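Local coordinates for protein DyP2 (Amycolatopsis sp. ATCC 39116, PDB 4G2C) that is a multifunctional haem-containing dye-decolourising peroxidase of a lignin-reactive bacterium, probably oxidising dyes, and carries a bound manganese ion, at residues E79-L84 against L127-P132; V117-H122 against I164-L169. All coordinates share one frame; numbering follows the deposited sequence.

Interaction 1 of 2, residues E79-L84 against L127-P132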
loop_
_atom_site.group_PDB
_atom_site.type_symbol
_atom_site.label_atom_id
_atom_site.label_comp_id
_atom_site.label_asym_id
_atom_site.label_seq_id
_atom_site.Cartn_x
_atom_site.Cartn_y
_atom_site.Cartn_z
ATOM N N GLU A 79 11.750 -30.282 -4.513
ATOM C CA GLU A 79 12.163 -29.409 -5.598
ATOM C C GLU A 79 11.904 -27.940 -5.267
ATOM O O GLU A 79 12.647 -27.061 -5.698
ATOM C CB GLU A 79 11.484 -29.807 -6.911
ATOM C CG GLU A 79 12.189 -30.943 -7.656
ATOM C CD GLU A 79 11.396 -31.437 -8.852
ATOM O OE1 GLU A 79 11.324 -30.711 -9.870
ATOM O OE2 GLU A 79 10.835 -32.553 -8.771
ATOM N N ALA A 80 10.861 -27.674 -4.488
ATOM C CA ALA A 80 10.530 -26.293 -4.142
ATOM C C ALA A 80 11.575 -25.730 -3.192
ATOM O O ALA A 80 12.035 -24.601 -3.368
ATOM C CB ALA A 80 9.145 -26.200 -3.534
ATOM N N ARG A 81 11.954 -26.532 -2.199
ATOM C CA ARG A 81 13.008 -26.167 -1.261
ATOM C C ARG A 81 14.321 -25.884 -1.978
ATOM O O ARG A 81 15.060 -24.963 -1.623
ATOM C CB ARG A 81 13.201 -27.269 -0.218
ATOM C CG ARG A 81 11.944 -27.519 0.601
ATOM C CD ARG A 81 12.085 -28.695 1.554
ATOM N NE ARG A 81 12.867 -28.361 2.740
ATOM C CZ ARG A 81 12.415 -28.444 3.988
ATOM N NH1 ARG A 81 11.177 -28.858 4.223
ATOM N NH2 ARG A 81 13.209 -28.114 5.005
ATOM N N THR A 82 14.615 -26.675 -2.996
ATOM C CA THR A 82 15.821 -26.448 -3.771
ATOM C C THR A 82 15.704 -25.109 -4.528
ATOM O O THR A 82 16.622 -24.291 -4.518
ATOM C CB THR A 82 16.090 -27.640 -4.706
ATOM O OG1 THR A 82 16.229 -28.823 -3.911
ATOM C CG2 THR A 82 17.361 -27.428 -5.550
ATOM N N PHE A 83 14.560 -24.880 -5.159
ATOM C CA PHE A 83 14.313 -23.623 -5.866
ATOM C C PHE A 83 14.515 -22.405 -4.961
ATOM O O PHE A 83 15.328 -21.518 -5.257
ATOM C CB PHE A 83 12.900 -23.623 -6.441
ATOM C CG PHE A 83 12.548 -22.383 -7.228
ATOM C CD1 PHE A 83 13.362 -21.942 -8.259
ATOM C CD2 PHE A 83 11.376 -21.683 -6.952
ATOM C CE1 PHE A 83 13.039 -20.819 -8.996
ATOM C CE2 PHE A 83 11.036 -20.558 -7.687
ATOM C CZ PHE A 83 11.873 -20.121 -8.712
ATOM N N LEU A 84 13.775 -22.361 -3.855
ATOM C CA LEU A 84 13.927 -21.277 -2.889
ATOM C C LEU A 84 15.386 -21.081 -2.494
ATOM O O LEU A 84 15.885 -19.956 -2.480
ATOM C CB LEU A 84 13.055 -21.534 -1.669
ATOM C CG LEU A 84 11.570 -21.452 -2.048
ATOM C CD1 LEU A 84 10.683 -22.010 -0.962
ATOM C CD2 LEU A 84 11.206 -20.019 -2.348
ATOM N N LEU A 127 5.684 -27.351 1.737
ATOM C CA LEU A 127 7.084 -27.515 2.102
ATOM C C LEU A 127 7.219 -28.354 3.369
ATOM O O LEU A 127 8.311 -28.828 3.701
ATOM C CB LEU A 127 7.741 -26.144 2.320
ATOM C CG LEU A 127 7.954 -25.217 1.116
ATOM C CD1 LEU A 127 8.486 -23.875 1.571
ATOM C CD2 LEU A 127 8.894 -25.834 0.075
ATOM N N GLY A 128 6.108 -28.522 4.082
ATOM C CA GLY A 128 6.121 -29.146 5.397
ATOM C C GLY A 128 6.898 -28.354 6.450
ATOM O O GLY A 128 7.664 -28.928 7.226
ATOM N N VAL A 129 6.701 -27.037 6.493
ATOM C CA VAL A 129 7.470 -26.189 7.408
ATOM C C VAL A 129 6.584 -25.449 8.421
ATOM O O VAL A 129 5.468 -25.036 8.102
ATOM C CB VAL A 129 8.336 -25.169 6.612
ATOM C CG1 VAL A 129 8.906 -24.130 7.524
ATOM C CG2 VAL A 129 9.445 -25.878 5.830
ATOM N N THR A 130 7.080 -25.277 9.644
ATOM C CA THR A 130 6.356 -24.497 10.643
ATOM C C THR A 130 6.009 -23.108 10.103
ATOM O O THR A 130 6.902 -22.364 9.704
ATOM C CB THR A 130 7.186 -24.288 11.911
ATOM O OG1 THR A 130 7.439 -25.549 12.547
ATOM C CG2 THR A 130 6.447 -23.331 12.878
ATOM N N ALA A 131 4.725 -22.747 10.110
ATOM C CA ALA A 131 4.296 -21.474 9.507
ATOM C C ALA A 131 4.002 -20.364 10.505
ATOM O O ALA A 131 3.580 -20.622 11.627
ATOM C CB ALA A 131 3.084 -21.684 8.599
ATOM N N PRO A 132 4.203 -19.112 10.076
ATOM C CA PRO A 132 3.746 -17.947 10.839
ATOM C C PRO A 132 2.292 -18.172 11.257
ATOM O O PRO A 132 1.572 -18.874 10.553
ATOM C CB PRO A 132 3.847 -16.811 9.822
ATOM C CG PRO A 132 4.888 -17.233 8.881
ATOM C CD PRO A 132 4.788 -18.735 8.779
#
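Leu127 reaches across to helix 77-88 with both methyl groups, and they part company on arrival. Leu127 CD2 enters between two successive residues, lying 3.6 Å from CB of Ala80, while the same methyl sits 3.5 Å from CG of Arg81, over the start of the aliphatic stem. Leu127 CD1 takes the other direction, toward the next turn of the helix, and packs against the Leu84 methyl CD1 at 3.8 Å. Leu127 and Arg81 account for most of the 213 Å² buried here.

The arginine does two jobs with different parts of its chain. Its stem crosses Leu127 at a slant, CG beside the CD2 methyl; a bend at chi3 (77°) then swings the guanidinium past that side chain to the backbone behind it. NH1 of Arg81 comes to 2.9 Å from Leu127 O, which lies at the edge of the guanidinium and near its plane. The same NH1 is 3.8 Å from Val129 CG2, an oblique approach. Cut back to an alanine, Arg81 would probably leave one side of the Leu127 CD2 methyl uncovered and the Leu127 carbonyl without this nearby cationic group.

Phe74 of strand 66-74 touches both Ala80 and Leu127, so the apolar part of the contact also borders the sheet. Gly128 carries the chain away with a positive phi of 64°, and two bonds back into the last turn identify a Schellman motif ending helix 121-127. The arrangement is a helix flank meeting a helix C-terminus, within the alpha+beta barrel domain of the dye-decolourising peroxidase family.

Interaction 2 of 2, residues V117-H122 against I164-L169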
loop_
_atom_site.group_PDB
_atom_site.type_symbol
_atom_site.label_atom_id
_atom_site.label_comp_id
_atom_site.label_asym_id
_atom_site.label_seq_id
_atom_site.Cartn_x
_atom_site.Cartn_y
_atom_site.Cartn_z
ATOM N N VAL A 117 10.531 -12.394 -2.177
ATOM C CA VAL A 117 9.979 -13.728 -2.098
ATOM C C VAL A 117 8.985 -13.853 -0.930
ATOM O O VAL A 117 9.343 -13.659 0.237
ATOM C CB VAL A 117 11.108 -14.784 -1.968
ATOM C CG1 VAL A 117 10.520 -16.196 -1.785
ATOM C CG2 VAL A 117 12.045 -14.735 -3.180
ATOM N N GLY A 118 7.736 -14.183 -1.245
ATOM C CA GLY A 118 6.763 -14.482 -0.215
ATOM C C GLY A 118 6.178 -15.881 -0.345
ATOM O O GLY A 118 6.056 -16.394 -1.452
ATOM N N LEU A 119 5.799 -16.472 0.789
ATOM C CA LEU A 119 5.140 -17.770 0.853
ATOM C C LEU A 119 3.753 -17.687 1.476
ATOM O O LEU A 119 3.556 -16.979 2.460
ATOM C CB LEU A 119 5.982 -18.731 1.690
ATOM C CG LEU A 119 7.387 -19.007 1.164
ATOM C CD1 LEU A 119 8.218 -19.688 2.223
ATOM C CD2 LEU A 119 7.285 -19.847 -0.089
ATOM N N THR A 120 2.797 -18.435 0.921
ATOM C CA THR A 120 1.446 -18.497 1.488
ATOM C C THR A 120 1.396 -19.589 2.530
ATOM O O THR A 120 2.284 -20.439 2.587
ATOM C CB THR A 120 0.380 -18.838 0.430
ATOM O OG1 THR A 120 0.604 -20.173 -0.056
ATOM C CG2 THR A 120 0.436 -17.847 -0.730
ATOM N N ALA A 121 0.351 -19.585 3.352
ATOM C CA ALA A 121 0.181 -20.660 4.328
ATOM C C ALA A 121 0.186 -22.004 3.600
ATOM O O ALA A 121 0.803 -22.977 4.051
ATOM C CB ALA A 121 -1.109 -20.484 5.123
ATOM N N HIS A 122 -0.499 -22.057 2.463
ATOM C CA HIS A 122 -0.519 -23.295 1.704
ATOM C C HIS A 122 0.881 -23.682 1.256
ATOM O O HIS A 122 1.229 -24.847 1.235
ATOM C CB HIS A 122 -1.454 -23.215 0.499
ATOM C CG HIS A 122 -1.673 -24.543 -0.155
ATOM N ND1 HIS A 122 -0.800 -25.067 -1.088
ATOM C CD2 HIS A 122 -2.632 -25.480 0.036
ATOM C CE1 HIS A 122 -1.229 -26.260 -1.459
ATOM N NE2 HIS A 122 -2.338 -26.533 -0.793
ATOM N N ILE A 164 -2.334 -20.803 -4.509
ATOM C CA ILE A 164 -1.046 -20.146 -4.684
ATOM C C ILE A 164 -0.130 -20.472 -3.520
ATOM O O ILE A 164 -0.534 -20.410 -2.353
ATOM C CB ILE A 164 -1.237 -18.632 -4.779
ATOM C CG1 ILE A 164 -2.087 -18.297 -6.007
ATOM C CG2 ILE A 164 0.112 -17.903 -4.795
ATOM C CD1 ILE A 164 -2.502 -16.849 -6.079
ATOM N N ASP A 165 1.110 -20.816 -3.846
ATOM C CA ASP A 165 2.079 -21.173 -2.830
ATOM C C ASP A 165 3.090 -20.058 -2.574
ATOM O O ASP A 165 3.564 -19.885 -1.449
ATOM C CB ASP A 165 2.777 -22.478 -3.208
ATOM C CG ASP A 165 1.838 -23.673 -3.117
ATOM O OD1 ASP A 165 1.179 -23.809 -2.066
ATOM O OD2 ASP A 165 1.745 -24.456 -4.094
ATOM N N ALA A 166 3.398 -19.285 -3.606
ATOM C CA ALA A 166 4.465 -18.313 -3.478
ATOM C C ALA A 166 4.320 -17.111 -4.411
ATOM O O ALA A 166 3.711 -17.195 -5.481
ATOM C CB ALA A 166 5.820 -18.999 -3.684
ATOM N N VAL A 167 4.890 -15.982 -4.011
ATOM C CA VAL A 167 4.955 -14.855 -4.929
ATOM C C VAL A 167 6.393 -14.409 -5.115
ATOM O O VAL A 167 7.191 -14.423 -4.174
ATOM C CB VAL A 167 4.098 -13.668 -4.458
ATOM C CG1 VAL A 167 4.626 -13.124 -3.123
ATOM C CG2 VAL A 167 4.084 -12.583 -5.522
ATOM N N LEU A 168 6.728 -14.037 -6.340
ATOM C CA LEU A 168 8.036 -13.460 -6.624
ATOM C C LEU A 168 7.825 -12.029 -7.081
ATOM O O LEU A 168 6.950 -11.763 -7.914
ATOM C CB LEU A 168 8.741 -14.239 -7.729
ATOM C CG LEU A 168 9.527 -15.463 -7.288
ATOM C CD1 LEU A 168 8.774 -16.202 -6.217
ATOM C CD2 LEU A 168 9.772 -16.359 -8.497
ATOM N N LEU A 169 8.602 -11.110 -6.519
ATOM C CA LEU A 169 8.585 -9.726 -6.964
ATOM C C LEU A 169 9.954 -9.380 -7.555
ATOM O O LEU A 169 10.982 -9.522 -6.900
ATOM C CB LEU A 169 8.228 -8.787 -5.805
ATOM C CG LEU A 169 6.911 -9.112 -5.077
ATOM C CD1 LEU A 169 6.762 -8.274 -3.801
ATOM C CD2 LEU A 169 5.706 -8.907 -5.987
#
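Thr120 OG1 is held from two directions: it donates to Ile164 O at 2.6 Å, in the plane of that carbonyl and on a lone pair, and it accepts from the backbone N of Gly123, capping helix 121-127 as its N-cap residue. A chi1 of 66° sets OG1 between the threonine's own N and carbonyl carbon, while Thr120 N bonds to Asp165 O (2.9 Å) from above the carbonyl plane. Two residues on, within the first turn of the helix, His122 ND1 donates to Asp165 OD1 at 2.5 Å, almost straight at 173°. The carboxylate receives it on its syn lone pair, with the oxygen in the ring plane; its other oxygen, OD2, accepts from Phe74 N.

The strands themselves run antiparallel, 167° apart, in the sheet of the alpha+beta barrel domain. Gly118 and Val167 form the hydrogen-bonded pair, Gly118 N to Val167 O at 3.0 Å and Val167 N to Gly118 O at 2.8 Å. Val167 CG1 packs over the Gly118 backbone, 3.8 Å from Gly118 N, where the lack of a side chain makes room for it. On the opposite face Leu119 CD2 meets Ala166 CB at 4.0 Å. Asp165 and Ala166 both face Leu72 of strand 66-74, a classic beta bulge.

How the interactions relate
The four segments alternate along the chain: 79-84, 117-122, 127-132, then 164-169. Interaction 1 therefore begins before interaction 2 and closes within it, and helix 121-127 ties them together, its start lying in interaction 2 and its end in interaction 1. Their centres are 10 Å apart, and the side chains meet directly: Leu84 CD2 lies 3.9 Å from Val117 CG1, and Leu127 CD1 is 4.2 Å from Leu119 CD1. Interaction 2 pairs two neighbouring strands of the five-stranded antiparallel sheet. These packing contacts join the leucines of helix 77-88 and of the end of helix 121-127 to the Val117 and Leu119 face of the sheet, within the family's alpha+beta barrel domain.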